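Local coordinates for protein Exo-poly-alpha-D-galacturonosidase (Thermotoga maritima, PDB 3JUR) that acts as a hyperthermoactive exopolygalacturonase of glycoside hydrolase family 28, probably hydrolysing polygalacturonate, the pectin backbone, from its chain ends, at residues A119-V125 and Q194-N200; V318-V322 and A348-S352; I301-M305 and K329-R334; G131-A137 and V206-P212; K8-E12 and N311-R315. One frame throughout, in Å; residues are numbered along the deposited sequence.

Contact 1: A119-V125 and Q194-N200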
# COMPACT_ATOMS: atom_id res chain seq x y z
N ALA D 119 1.09 37.81 -38.06
CA ALA D 119 1.96 38.95 -37.79
C ALA D 119 3.42 38.55 -37.98
O ALA D 119 3.85 37.52 -37.45
CB ALA D 119 1.73 39.50 -36.39
N LEU D 120 4.17 39.35 -38.73
CA LEU D 120 5.59 39.09 -38.96
C LEU D 120 6.42 40.29 -38.54
O LEU D 120 6.15 41.40 -38.98
CB LEU D 120 5.83 38.77 -40.45
CG LEU D 120 7.29 38.74 -40.93
CD1 LEU D 120 8.06 37.55 -40.35
CD2 LEU D 120 7.36 38.74 -42.46
N ASP D 121 7.42 40.05 -37.70
CA ASP D 121 8.35 41.10 -37.24
C ASP D 121 7.64 42.27 -36.55
O ASP D 121 8.08 43.42 -36.65
CB ASP D 121 9.23 41.60 -38.41
CG ASP D 121 10.27 40.58 -38.84
OD1 ASP D 121 10.88 39.92 -37.96
OD2 ASP D 121 10.50 40.45 -40.07
N CYS D 122 6.54 41.97 -35.88
CA CYS D 122 5.71 42.99 -35.24
C CYS D 122 5.98 43.09 -33.75
O CYS D 122 6.52 42.17 -33.13
CB CYS D 122 4.23 42.69 -35.47
SG CYS D 122 3.67 42.91 -37.18
N GLU D 123 5.55 44.21 -33.17
CA GLU D 123 5.73 44.50 -31.76
C GLU D 123 4.41 45.00 -31.19
O GLU D 123 3.69 45.74 -31.87
CB GLU D 123 6.81 45.57 -31.64
CG GLU D 123 7.27 45.89 -30.23
CD GLU D 123 8.36 46.95 -30.24
OE1 GLU D 123 8.22 47.95 -30.98
OE2 GLU D 123 9.35 46.79 -29.50
N ASN D 124 4.09 44.61 -29.96
CA ASN D 124 2.88 45.05 -29.25
C ASN D 124 1.60 44.71 -30.01
O ASN D 124 0.90 45.60 -30.52
CB ASN D 124 2.93 46.56 -28.93
CG ASN D 124 4.25 46.99 -28.32
OD1 ASN D 124 4.80 46.31 -27.46
ND2 ASN D 124 4.76 48.13 -28.77
N VAL D 125 1.31 43.42 -30.12
CA VAL D 125 0.16 42.94 -30.87
C VAL D 125 -0.71 42.07 -29.97
O VAL D 125 -0.20 41.25 -29.21
CB VAL D 125 0.62 42.16 -32.14
CG1 VAL D 125 -0.58 41.57 -32.87
CG2 VAL D 125 1.38 43.09 -33.09
N GLN D 194 -0.59 32.84 -36.10
CA GLN D 194 0.87 32.79 -36.09
C GLN D 194 1.48 34.17 -35.91
O GLN D 194 1.19 35.10 -36.65
CB GLN D 194 1.41 32.10 -37.35
CG GLN D 194 2.91 31.76 -37.29
CD GLN D 194 3.40 30.97 -38.50
OE1 GLN D 194 3.60 31.52 -39.59
NE2 GLN D 194 3.59 29.67 -38.32
N PHE D 195 2.32 34.28 -34.88
CA PHE D 195 3.17 35.44 -34.66
C PHE D 195 4.58 35.00 -34.99
O PHE D 195 5.12 34.10 -34.35
CB PHE D 195 3.09 35.90 -33.19
CG PHE D 195 1.69 36.24 -32.74
CD1 PHE D 195 1.18 37.52 -32.95
CD2 PHE D 195 0.89 35.28 -32.11
CE1 PHE D 195 -0.12 37.85 -32.54
CE2 PHE D 195 -0.40 35.60 -31.70
CZ PHE D 195 -0.91 36.89 -31.92
N TYR D 196 5.18 35.63 -35.99
CA TYR D 196 6.52 35.26 -36.45
C TYR D 196 7.53 36.36 -36.13
O TYR D 196 7.42 37.49 -36.63
CB TYR D 196 6.51 34.96 -37.95
CG TYR D 196 7.42 33.83 -38.33
CD1 TYR D 196 6.93 32.53 -38.52
CD2 TYR D 196 8.79 34.04 -38.48
CE1 TYR D 196 7.77 31.48 -38.87
CE2 TYR D 196 9.65 33.00 -38.82
CZ TYR D 196 9.14 31.72 -39.02
OH TYR D 196 9.99 30.70 -39.34
N ARG D 197 8.50 36.02 -35.28
CA ARG D 197 9.54 36.94 -34.81
C ARG D 197 8.94 38.22 -34.19
O ARG D 197 9.31 39.34 -34.57
CB ARG D 197 10.54 37.28 -35.92
CG ARG D 197 11.23 36.08 -36.58
CD ARG D 197 12.41 36.53 -37.44
NE ARG D 197 12.01 37.39 -38.55
CZ ARG D 197 12.27 37.16 -39.83
NH1 ARG D 197 12.96 36.09 -40.20
NH2 ARG D 197 11.85 38.02 -40.76
N CYS D 198 8.02 38.03 -33.25
CA CYS D 198 7.32 39.16 -32.64
C CYS D 198 7.72 39.35 -31.18
O CYS D 198 8.18 38.42 -30.53
CB CYS D 198 5.81 38.97 -32.74
SG CYS D 198 5.18 38.97 -34.42
N ARG D 199 7.53 40.57 -30.70
CA ARG D 199 7.75 40.93 -29.30
C ARG D 199 6.47 41.49 -28.71
O ARG D 199 5.76 42.25 -29.37
CB ARG D 199 8.85 42.00 -29.21
CG ARG D 199 10.17 41.50 -28.65
CD ARG D 199 11.26 42.59 -28.70
NE ARG D 199 10.83 43.84 -28.06
CZ ARG D 199 11.63 44.89 -27.84
NH1 ARG D 199 12.91 44.86 -28.18
NH2 ARG D 199 11.14 45.99 -27.26
N ASN D 200 6.20 41.15 -27.45
CA ASN D 200 5.06 41.69 -26.69
C ASN D 200 3.72 41.34 -27.34
O ASN D 200 3.10 42.17 -28.02
CB ASN D 200 5.16 43.22 -26.50
CG ASN D 200 6.53 43.67 -26.05
OD1 ASN D 200 7.29 42.90 -25.46
ND2 ASN D 200 6.86 44.92 -26.33
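Ala119 and Phe195 pair in register on neighbouring coils of the right-handed parallel beta-helix expected of family 28. Their side chains face the interior, and this side is tightly packed. Ala119 CB lies 4.0 Å from Phe195 CD1, and Cys198 SG covers the same methyl. Past the corner, Val125 CG1 meets the ring at its edge, 3.8 Å from Phe195 CE1. The ring reaches both residues because its CG stands beside the backbone N (chi1 -58°). Parallel backbone bonds close the seam, among them Tyr196 N to Ala119 O (2.7 Å).

The outer side is looser and meets solvent. Here Arg197 grips Asp121 side-on. Arg197 NE binds Asp121 OD1 at 2.8 Å on the syn side, and Arg197 NH2 binds Asp121 OD2 at 2.9 Å. The carboxylate and guanidinium planes are 14° apart. Glu123 and Arg199 are turned quite differently. Glu123 OE2 sits over one face of the guanidinium, 3.0 Å from Arg199 NH2, and no N-H points at it.

At the corner the amides of Asn124 and Asn200 lie nearly coplanar, with Asn200 ND2 donating to Asn124 OD1 at 2.7 Å. Asn79 and Asn223 continue this row on either side, an asparagine ladder. Each of the two central amides both donates and accepts, so the ladder satisfies both of its polar ends, while the Glu123-Arg199 pair rests on charge without a directed N-H.

Contact 2: V318-V322 and A348-S352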
# COMPACT_ATOMS: atom_id res chain seq x y z
N VAL D 318 -4.80 20.94 -14.85
CA VAL D 318 -5.71 19.81 -14.74
C VAL D 318 -5.93 19.19 -16.12
O VAL D 318 -6.37 19.88 -17.04
CB VAL D 318 -7.04 20.22 -14.09
CG1 VAL D 318 -8.04 19.05 -14.14
CG2 VAL D 318 -6.81 20.67 -12.64
N TYR D 319 -5.63 17.90 -16.23
CA TYR D 319 -5.75 17.16 -17.49
C TYR D 319 -6.76 16.03 -17.33
O TYR D 319 -6.65 15.23 -16.41
CB TYR D 319 -4.39 16.60 -17.90
CG TYR D 319 -3.29 17.65 -17.95
CD1 TYR D 319 -3.20 18.54 -19.02
CD2 TYR D 319 -2.37 17.76 -16.93
CE1 TYR D 319 -2.20 19.51 -19.08
CE2 TYR D 319 -1.35 18.72 -16.98
CZ TYR D 319 -1.28 19.59 -18.05
OH TYR D 319 -0.29 20.53 -18.08
N MET D 320 -7.75 15.99 -18.20
CA MET D 320 -8.80 14.99 -18.10
C MET D 320 -9.00 14.26 -19.42
O MET D 320 -9.16 14.90 -20.46
CB MET D 320 -10.12 15.63 -17.68
CG MET D 320 -10.15 16.10 -16.23
SD MET D 320 -11.79 16.67 -15.69
CE MET D 320 -12.86 15.44 -16.40
N ASN D 321 -8.99 12.92 -19.36
CA ASN D 321 -9.29 12.02 -20.50
C ASN D 321 -8.19 11.98 -21.57
O ASN D 321 -8.34 11.28 -22.59
CB ASN D 321 -10.66 12.33 -21.14
CG ASN D 321 -11.80 12.44 -20.13
OD1 ASN D 321 -11.86 11.69 -19.16
ND2 ASN D 321 -12.71 13.37 -20.36
N VAL D 322 -7.10 12.69 -21.32
CA VAL D 322 -6.00 12.84 -22.29
C VAL D 322 -5.23 11.54 -22.50
O VAL D 322 -5.26 10.65 -21.64
CB VAL D 322 -5.03 13.98 -21.89
CG1 VAL D 322 -5.78 15.30 -21.73
CG2 VAL D 322 -4.24 13.63 -20.60
N ALA D 348 -4.04 14.63 -13.27
CA ALA D 348 -4.42 13.98 -14.51
C ALA D 348 -5.41 12.87 -14.20
O ALA D 348 -5.12 11.96 -13.45
CB ALA D 348 -3.20 13.43 -15.24
N VAL D 349 -6.61 12.97 -14.77
CA VAL D 349 -7.64 11.96 -14.50
C VAL D 349 -8.11 11.25 -15.77
O VAL D 349 -8.32 11.88 -16.80
CB VAL D 349 -8.82 12.53 -13.61
CG1 VAL D 349 -8.66 14.00 -13.32
CG2 VAL D 349 -10.20 12.21 -14.16
N ASN D 350 -8.21 9.93 -15.67
CA ASN D 350 -8.59 9.07 -16.80
C ASN D 350 -7.63 9.18 -18.01
O ASN D 350 -8.07 9.32 -19.16
CB ASN D 350 -10.05 9.29 -17.21
CG ASN D 350 -11.04 8.79 -16.16
OD1 ASN D 350 -10.82 7.74 -15.55
ND2 ASN D 350 -12.13 9.52 -15.97
N VAL D 351 -6.33 9.15 -17.73
CA VAL D 351 -5.31 9.05 -18.78
C VAL D 351 -5.49 7.72 -19.53
O VAL D 351 -5.70 6.68 -18.90
CB VAL D 351 -3.89 9.18 -18.20
CG1 VAL D 351 -2.84 8.99 -19.29
CG2 VAL D 351 -3.70 10.53 -17.50
N SER D 352 -5.42 7.73 -20.86
CA SER D 352 -5.66 6.50 -21.65
C SER D 352 -4.40 5.73 -22.11
O SER D 352 -4.44 4.51 -22.24
CB SER D 352 -6.58 6.77 -22.84
OG SER D 352 -5.96 7.68 -23.73
O HOH W 1 -7.56 9.62 -24.56
O HOH W 2 -9.53 8.51 -21.70
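Met320 and Val349 lie side by side and point the same way, on adjacent parallel strands of the beta-helix. Met320 CG rests 3.9 Å from Val349 CG1. Val349 is modelled nearly eclipsed (chi1 5°), with CG1 over its own backbone N. On this face the contact is also part of the tetramer. Met320 packs on Val318 of a neighbouring subunit, and Val349 on Val347 of that subunit.

On the other face Tyr319 and Ala348 meet through their CB atoms alone, 4.3 Å apart. The phenol ring leads away from Ala348 towards Val290 on the preceding coil.

Where the strands end, Asn321 and Asn350 also run alongside each other. Their amide planes are 13° apart. The closest side-chain approach is from Asn321 OD1 to Asn350 CB, at 3.6 Å. Asn350 OD1 instead takes a weak hydrogen bond from Lys382 NZ of the neighbouring subunit.

The backbones keep the two coils level. Val349 N binds Tyr319 O, and Asn321 N binds Val349 O. After the turn, Ser352 N binds Val322 O at 3.0 Å. Two waters bridge the segments here. One donates to both Asn321 O and Asn350 O. The other accepts from Ser352 OG at 2.6 Å and donates to Asn321 O at 2.7 Å.

Contact 3: I301-M305 and K329-R334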
# COMPACT_ATOMS: atom_id res chain seq x y z
N ILE D 301 6.82 18.11 -25.01
CA ILE D 301 8.04 18.70 -25.55
C ILE D 301 8.44 17.90 -26.80
O ILE D 301 8.48 16.66 -26.75
CB ILE D 301 9.23 18.73 -24.53
CG1 ILE D 301 8.80 19.10 -23.09
CG2 ILE D 301 10.35 19.65 -25.03
CD1 ILE D 301 8.30 20.52 -22.90
N GLY D 302 8.70 18.60 -27.91
CA GLY D 302 9.12 17.96 -29.16
C GLY D 302 7.97 17.65 -30.12
O GLY D 302 6.84 18.08 -29.89
N SER D 303 8.24 16.90 -31.19
CA SER D 303 9.54 16.27 -31.46
C SER D 303 10.53 17.23 -32.11
O SER D 303 11.72 16.93 -32.20
CB SER D 303 9.35 15.07 -32.37
OG SER D 303 9.10 15.48 -33.70
N GLU D 304 10.03 18.36 -32.59
CA GLU D 304 10.88 19.36 -33.22
C GLU D 304 11.52 20.20 -32.12
O GLU D 304 11.05 21.29 -31.81
CB GLU D 304 10.08 20.22 -34.19
CG GLU D 304 9.33 19.42 -35.28
CD GLU D 304 7.87 19.15 -34.94
OE1 GLU D 304 7.53 19.00 -33.74
OE2 GLU D 304 7.06 19.08 -35.87
N MET D 305 12.59 19.68 -31.52
CA MET D 305 13.27 20.36 -30.43
C MET D 305 14.77 20.51 -30.72
O MET D 305 15.58 20.63 -29.80
CB MET D 305 13.03 19.62 -29.09
CG MET D 305 13.08 18.09 -29.17
SD MET D 305 14.57 17.46 -29.97
CE MET D 305 15.71 17.51 -28.59
N LYS D 329 9.28 13.90 -26.70
CA LYS D 329 9.52 13.17 -27.95
C LYS D 329 10.74 13.72 -28.67
O LYS D 329 10.87 14.93 -28.85
CB LYS D 329 8.35 13.34 -28.93
CG LYS D 329 6.97 13.32 -28.36
CD LYS D 329 5.93 13.42 -29.47
CE LYS D 329 5.60 14.88 -29.81
NZ LYS D 329 4.38 14.97 -30.67
N THR D 330 11.61 12.82 -29.12
CA THR D 330 12.78 13.17 -29.92
C THR D 330 13.34 11.91 -30.57
O THR D 330 12.84 10.81 -30.33
CB THR D 330 13.87 13.86 -29.07
OG1 THR D 330 14.94 14.31 -29.92
CG2 THR D 330 14.42 12.90 -27.99
N ASN D 331 14.36 12.07 -31.41
CA ASN D 331 15.10 10.94 -31.98
C ASN D 331 16.51 11.38 -32.39
O ASN D 331 16.86 12.55 -32.24
CB ASN D 331 14.34 10.31 -33.15
CG ASN D 331 14.09 11.28 -34.30
OD1 ASN D 331 14.92 12.14 -34.60
ND2 ASN D 331 12.94 11.15 -34.94
N SER D 332 17.31 10.44 -32.91
CA SER D 332 18.70 10.75 -33.26
C SER D 332 18.91 11.50 -34.59
O SER D 332 20.05 11.72 -35.00
CB SER D 332 19.58 9.49 -33.17
OG SER D 332 19.11 8.45 -34.01
N ARG D 333 17.83 11.91 -35.25
CA ARG D 333 17.94 12.87 -36.35
C ARG D 333 17.90 14.31 -35.82
O ARG D 333 18.30 15.23 -36.52
CB ARG D 333 16.82 12.72 -37.40
CG ARG D 333 16.30 11.31 -37.62
CD ARG D 333 16.70 10.75 -38.96
NE ARG D 333 15.81 11.18 -40.03
CZ ARG D 333 15.48 10.44 -41.09
NH1 ARG D 333 15.95 9.20 -41.21
NH2 ARG D 333 14.67 10.93 -42.01
N ARG D 334 17.41 14.48 -34.58
CA ARG D 334 17.07 15.81 -34.05
C ARG D 334 18.22 16.59 -33.44
O ARG D 334 18.25 17.82 -33.55
CB ARG D 334 15.95 15.72 -33.00
CG ARG D 334 14.60 15.26 -33.50
CD ARG D 334 13.87 16.32 -34.31
NE ARG D 334 12.52 15.85 -34.59
CZ ARG D 334 12.20 15.01 -35.58
NH1 ARG D 334 13.13 14.56 -36.41
NH2 ARG D 334 10.94 14.63 -35.72
O HOH W 3 6.24 16.12 -33.33
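Lys329 N donates to Ile301 O at 2.9 Å, the last rung between two parallel beta-helix strands, before a cis peptide between Gly302 and Ser303 turns segment 301-305 away. A CB on Gly302 would collide with Lys329 O, which is approached by the CA hydrogens of both Gly302 and Ser303.

Beyond this rung, Arg334 grips Ser303 side-on. Arg334 NH2 meets Ser303 OG almost straight, at 2.9 Å (170°). Arg334 NE reaches Ser303 O at 2.7 Å, but it comes from above the carbonyl plane and the bond is bent. The third nitrogen, NH1, forms a salt bridge with Asp270.

Lys329 passes its CE 3.4 Å from Gly302 O and sends NZ on to a salt bridge with Asp261. Glu304 is bound by Lys266 and Arg269. Lys329 ends an Arg-Leu-Lys sequence that matches the Arg-Ile-Lys motif of family 28, and Asp261 belongs to an Asp-Asp pair like that of the family. The site therefore probably lines the substrate cleft.

Met305 crosses both Thr330 and Arg334 at about a right angle. Its chain is folded back at chi2 and chi3, which lays Met305 SD 3.2 Å from Thr330 OG1 and 3.8 Å from Arg334 CB.

Contact 4: G131-A137 and V206-P212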
# COMPACT_ATOMS: atom_id res chain seq x y z
N GLY D 131 -15.13 36.64 -28.24
CA GLY D 131 -15.72 36.13 -29.46
C GLY D 131 -15.03 34.89 -29.98
O GLY D 131 -14.24 34.26 -29.27
N VAL D 132 -15.30 34.54 -31.24
CA VAL D 132 -14.85 33.27 -31.82
C VAL D 132 -14.00 33.48 -33.07
O VAL D 132 -14.31 34.33 -33.92
CB VAL D 132 -16.07 32.36 -32.15
CG1 VAL D 132 -15.64 31.03 -32.77
CG2 VAL D 132 -16.92 32.12 -30.90
N LEU D 133 -12.92 32.71 -33.17
CA LEU D 133 -12.17 32.59 -34.42
C LEU D 133 -12.49 31.21 -35.01
O LEU D 133 -12.22 30.18 -34.40
CB LEU D 133 -10.67 32.77 -34.19
CG LEU D 133 -10.18 34.01 -33.43
CD1 LEU D 133 -8.66 33.98 -33.31
CD2 LEU D 133 -10.64 35.33 -34.05
N ASP D 134 -13.09 31.22 -36.19
CA ASP D 134 -13.57 30.00 -36.83
C ASP D 134 -12.84 29.77 -38.15
O ASP D 134 -13.10 30.45 -39.15
CB ASP D 134 -15.09 30.09 -37.03
CG ASP D 134 -15.69 28.88 -37.73
OD1 ASP D 134 -14.97 27.90 -38.05
OD2 ASP D 134 -16.91 28.92 -37.97
N GLY D 135 -11.90 28.82 -38.15
CA GLY D 135 -11.06 28.54 -39.30
C GLY D 135 -11.73 27.81 -40.45
O GLY D 135 -11.14 27.67 -41.53
N SER D 136 -12.95 27.34 -40.21
CA SER D 136 -13.78 26.64 -41.20
C SER D 136 -13.20 25.34 -41.76
O SER D 136 -13.64 24.87 -42.82
CB SER D 136 -14.19 27.58 -42.35
OG SER D 136 -14.93 28.68 -41.87
N ALA D 137 -12.24 24.75 -41.06
CA ALA D 137 -11.71 23.45 -41.46
C ALA D 137 -12.68 22.33 -41.07
O ALA D 137 -13.31 22.37 -40.01
CB ALA D 137 -10.35 23.20 -40.84
N VAL D 206 -10.64 34.77 -26.39
CA VAL D 206 -11.29 34.17 -27.57
C VAL D 206 -11.41 32.65 -27.54
O VAL D 206 -10.63 31.96 -26.89
CB VAL D 206 -10.59 34.61 -28.88
CG1 VAL D 206 -10.71 36.12 -29.08
CG2 VAL D 206 -9.12 34.16 -28.90
N LYS D 207 -12.42 32.15 -28.24
CA LYS D 207 -12.56 30.73 -28.52
C LYS D 207 -12.06 30.45 -29.94
O LYS D 207 -12.31 31.24 -30.86
CB LYS D 207 -14.02 30.28 -28.39
CG LYS D 207 -14.21 28.77 -28.48
CD LYS D 207 -15.67 28.38 -28.43
CE LYS D 207 -15.80 26.87 -28.38
NZ LYS D 207 -17.22 26.44 -28.31
N ILE D 208 -11.35 29.33 -30.11
CA ILE D 208 -10.83 28.93 -31.43
C ILE D 208 -11.34 27.54 -31.83
O ILE D 208 -11.12 26.57 -31.11
CB ILE D 208 -9.28 28.93 -31.45
CG1 ILE D 208 -8.74 30.35 -31.21
CG2 ILE D 208 -8.75 28.38 -32.79
CD1 ILE D 208 -7.27 30.40 -30.89
N ILE D 209 -12.01 27.49 -32.98
CA ILE D 209 -12.63 26.28 -33.53
C ILE D 209 -12.24 26.01 -35.00
O ILE D 209 -11.79 26.93 -35.71
CB ILE D 209 -14.20 26.33 -33.43
CG1 ILE D 209 -14.78 27.49 -34.25
CG2 ILE D 209 -14.66 26.42 -31.98
CD1 ILE D 209 -16.31 27.57 -34.23
N ASN D 210 -12.41 24.76 -35.43
CA ASN D 210 -12.23 24.36 -36.83
C ASN D 210 -10.89 24.84 -37.41
O ASN D 210 -10.85 25.51 -38.45
CB ASN D 210 -13.39 24.87 -37.72
CG ASN D 210 -14.77 24.54 -37.15
OD1 ASN D 210 -15.07 23.40 -36.79
ND2 ASN D 210 -15.64 25.54 -37.12
N SER D 211 -9.81 24.50 -36.72
CA SER D 211 -8.47 24.91 -37.13
C SER D 211 -7.95 24.02 -38.26
O SER D 211 -8.13 22.79 -38.22
CB SER D 211 -7.51 24.86 -35.95
OG SER D 211 -6.19 25.18 -36.33
N PRO D 212 -7.30 24.64 -39.28
CA PRO D 212 -6.69 23.87 -40.37
C PRO D 212 -5.65 22.88 -39.84
O PRO D 212 -5.63 21.72 -40.26
CB PRO D 212 -6.03 24.95 -41.23
CG PRO D 212 -6.87 26.16 -41.00
CD PRO D 212 -7.25 26.08 -39.54
O HOH W 4 -14.62 21.22 -38.17
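Leu133 and Ile208 sit level on strands 132-134 and 207-209, which run 15° apart on neighbouring coils of the parallel beta-helix. Parallel backbone bonds join them. Leu133 N binds Lys207 O at 2.8 Å, Leu133 O accepts from Ile209 N, and Gly131 O from Lys207 N. After the strands, Asn210 O takes Ala137 N at 3.1 Å from above its carbonyl plane. Gly135 sits so close to this oxygen that a CB there would clash.

Apolar contacts occupy both faces. Leu133 CD1 lies 4.2 Å from Ile208 CG1, side by side, and Phe192 touches both. On the other face Ile209 reaches across, placing CD1 3.8 Å from Val132 CG1. CG1 of this isoleucine stands between its N and carbonyl carbon (chi1 62°), which carries CD1 over to Val132 and the Asp134 carboxylate.

The polar group centres on Asp134. Asp134 OD1 takes Asn210 ND2 at 2.6 Å and Ser136 N at 3.0 Å, from opposite faces of the carboxylate; the second bond makes an Asx turn. OD2 forms a salt bridge with Lys89. A leucine at Asp134 would probably leave Asn210 ND2 and Ser136 N without their shared acceptor and Lys89 without its carboxylate mate. A water joins Asn210 OD1 to Ala137 O.

The carboxylate is thus shared by an amide, a backbone N-H and a lysine. Such binding would be expected to stabilise its negative charge.

Contact 5: K8-E12 and N311-R315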
# COMPACT_ATOMS: atom_id res chain seq x y z
N LYS D 8 10.42 27.15 -8.54
CA LYS D 8 9.92 28.45 -8.09
C LYS D 8 10.77 29.59 -8.66
O LYS D 8 10.21 30.57 -9.16
CB LYS D 8 9.85 28.52 -6.56
CG LYS D 8 9.28 29.83 -6.01
CD LYS D 8 9.42 29.90 -4.51
CE LYS D 8 9.38 31.34 -3.99
NZ LYS D 8 8.01 31.72 -3.57
N LYS D 9 12.09 29.45 -8.59
CA LYS D 9 13.01 30.47 -9.12
C LYS D 9 12.84 30.67 -10.63
O LYS D 9 12.93 31.80 -11.12
CB LYS D 9 14.48 30.13 -8.81
CG LYS D 9 14.82 30.00 -7.32
CD LYS D 9 15.00 31.36 -6.66
CE LYS D 9 15.11 31.22 -5.15
NZ LYS D 9 15.13 32.55 -4.48
N ILE D 10 12.59 29.59 -11.37
CA ILE D 10 12.36 29.71 -12.80
C ILE D 10 11.03 30.43 -13.08
O ILE D 10 10.99 31.34 -13.92
CB ILE D 10 12.46 28.34 -13.53
CG1 ILE D 10 13.87 27.77 -13.36
CG2 ILE D 10 12.15 28.49 -15.03
CD1 ILE D 10 13.99 26.30 -13.71
N GLU D 11 9.97 30.06 -12.36
CA GLU D 11 8.67 30.72 -12.49
C GLU D 11 8.77 32.23 -12.19
O GLU D 11 8.16 33.05 -12.88
CB GLU D 11 7.60 30.03 -11.62
CG GLU D 11 6.31 30.84 -11.46
CD GLU D 11 5.08 30.00 -11.11
OE1 GLU D 11 5.23 28.82 -10.76
OE2 GLU D 11 3.95 30.54 -11.20
N GLU D 12 9.58 32.57 -11.19
CA GLU D 12 9.87 33.97 -10.83
C GLU D 12 10.48 34.71 -12.00
O GLU D 12 10.02 35.79 -12.37
CB GLU D 12 10.88 34.01 -9.69
CG GLU D 12 10.44 34.76 -8.48
CD GLU D 12 9.89 33.81 -7.42
OE1 GLU D 12 8.75 33.34 -7.61
OE2 GLU D 12 10.61 33.54 -6.44
N ASN D 311 14.15 24.97 -19.22
CA ASN D 311 13.48 25.84 -18.26
C ASN D 311 12.00 26.06 -18.56
O ASN D 311 11.55 27.17 -18.87
CB ASN D 311 14.23 27.16 -18.10
CG ASN D 311 15.65 26.95 -17.62
OD1 ASN D 311 15.90 26.11 -16.75
ND2 ASN D 311 16.59 27.70 -18.18
N VAL D 312 11.26 24.97 -18.48
CA VAL D 312 9.83 24.99 -18.68
C VAL D 312 9.20 24.53 -17.38
O VAL D 312 9.57 23.48 -16.84
CB VAL D 312 9.40 24.05 -19.82
CG1 VAL D 312 7.88 23.95 -19.90
CG2 VAL D 312 9.98 24.53 -21.15
N VAL D 313 8.27 25.33 -16.86
CA VAL D 313 7.52 24.98 -15.67
C VAL D 313 6.04 24.88 -16.02
O VAL D 313 5.44 25.83 -16.53
CB VAL D 313 7.71 26.02 -14.53
CG1 VAL D 313 6.85 25.66 -13.32
CG2 VAL D 313 9.18 26.15 -14.12
N ALA D 314 5.47 23.71 -15.74
CA ALA D 314 4.03 23.47 -15.86
C ALA D 314 3.49 23.17 -14.47
O ALA D 314 3.76 22.10 -13.90
CB ALA D 314 3.73 22.32 -16.82
N ARG D 315 2.74 24.12 -13.91
CA ARG D 315 2.28 24.02 -12.54
C ARG D 315 0.77 24.19 -12.41
O ARG D 315 0.17 25.06 -13.04
CB ARG D 315 3.00 25.06 -11.67
CG ARG D 315 2.71 24.92 -10.19
CD ARG D 315 3.38 26.01 -9.36
NE ARG D 315 3.01 27.36 -9.79
CZ ARG D 315 1.83 27.95 -9.55
NH1 ARG D 315 0.87 27.31 -8.89
NH2 ARG D 315 1.62 29.18 -9.99
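Glu11 and Arg315 form a two-pronged salt bridge between helix and strand. Arg315 NE donates to Glu11 OE1 at 2.8 Å, and Arg315 NH2 donates to Glu11 OE2 at 3.0 Å. Both oxygens use the syn lone pair. The carboxylate and guanidinium planes lie 18° apart, although the two side chains cross at about a right angle. The glutamate extends away from its helix, with CG anti to the backbone N (chi1 167°), while the arginine bends at chi3 to present its NE edge.

Beside this pair Ile10 makes the apolar contact. Ile10 CG2 rests 3.9 Å from Val313 CG2 and also touches Asn311 CB. Ile10 CD1 reaches Asn311 OD1 at 3.6 Å.

The strand belongs to the right-handed parallel beta-helix of the family. Helix 6-16 lies across its outer surface, and the local axes cross at -101° with a closest approach of 8.5 Å. Ile10 and Glu11 are successive residues on the helix, yet both turn to the strand and meet its outward-facing Val313.

Further out, adjoining coils position these groups. Arg286 gives Glu11 OE2 a second salt bridge. A methionine in place of Arg315 would probably take away both N-H bonds to the Glu11 carboxylate and leave it freer to turn, with Arg286 still on OE2. Asn340 ND2 donates to Asn311 OD1, which orients that amide beside Ile10. Phe342 packs against Ile10 from the next coil, and Leu284 touches both Glu11 and Val313.

Overall arrangement
Four contacts join adjacent coils of the beta-helix, and contact 5 lays the N-terminal helix 6-16 across it. Contact 5 opens first along the chain and encloses contacts 1 and 4. Those two alternate, joining the same pair of coils at different places round them, with centres about 20 Å apart. Contact 3 follows and crosses both contact 5 and contact 2. Contacts 2 and 5 share strand 309-320, yet their centres lie about 22 Å apart. Contacts 1 and 2 stand about 33 Å apart on opposite sides of the chain's centre. The helix is thus tied to the coil of strand 309-320, contact 3 probably lies at the substrate cleft, and contact 2 reaches a neighbouring subunit.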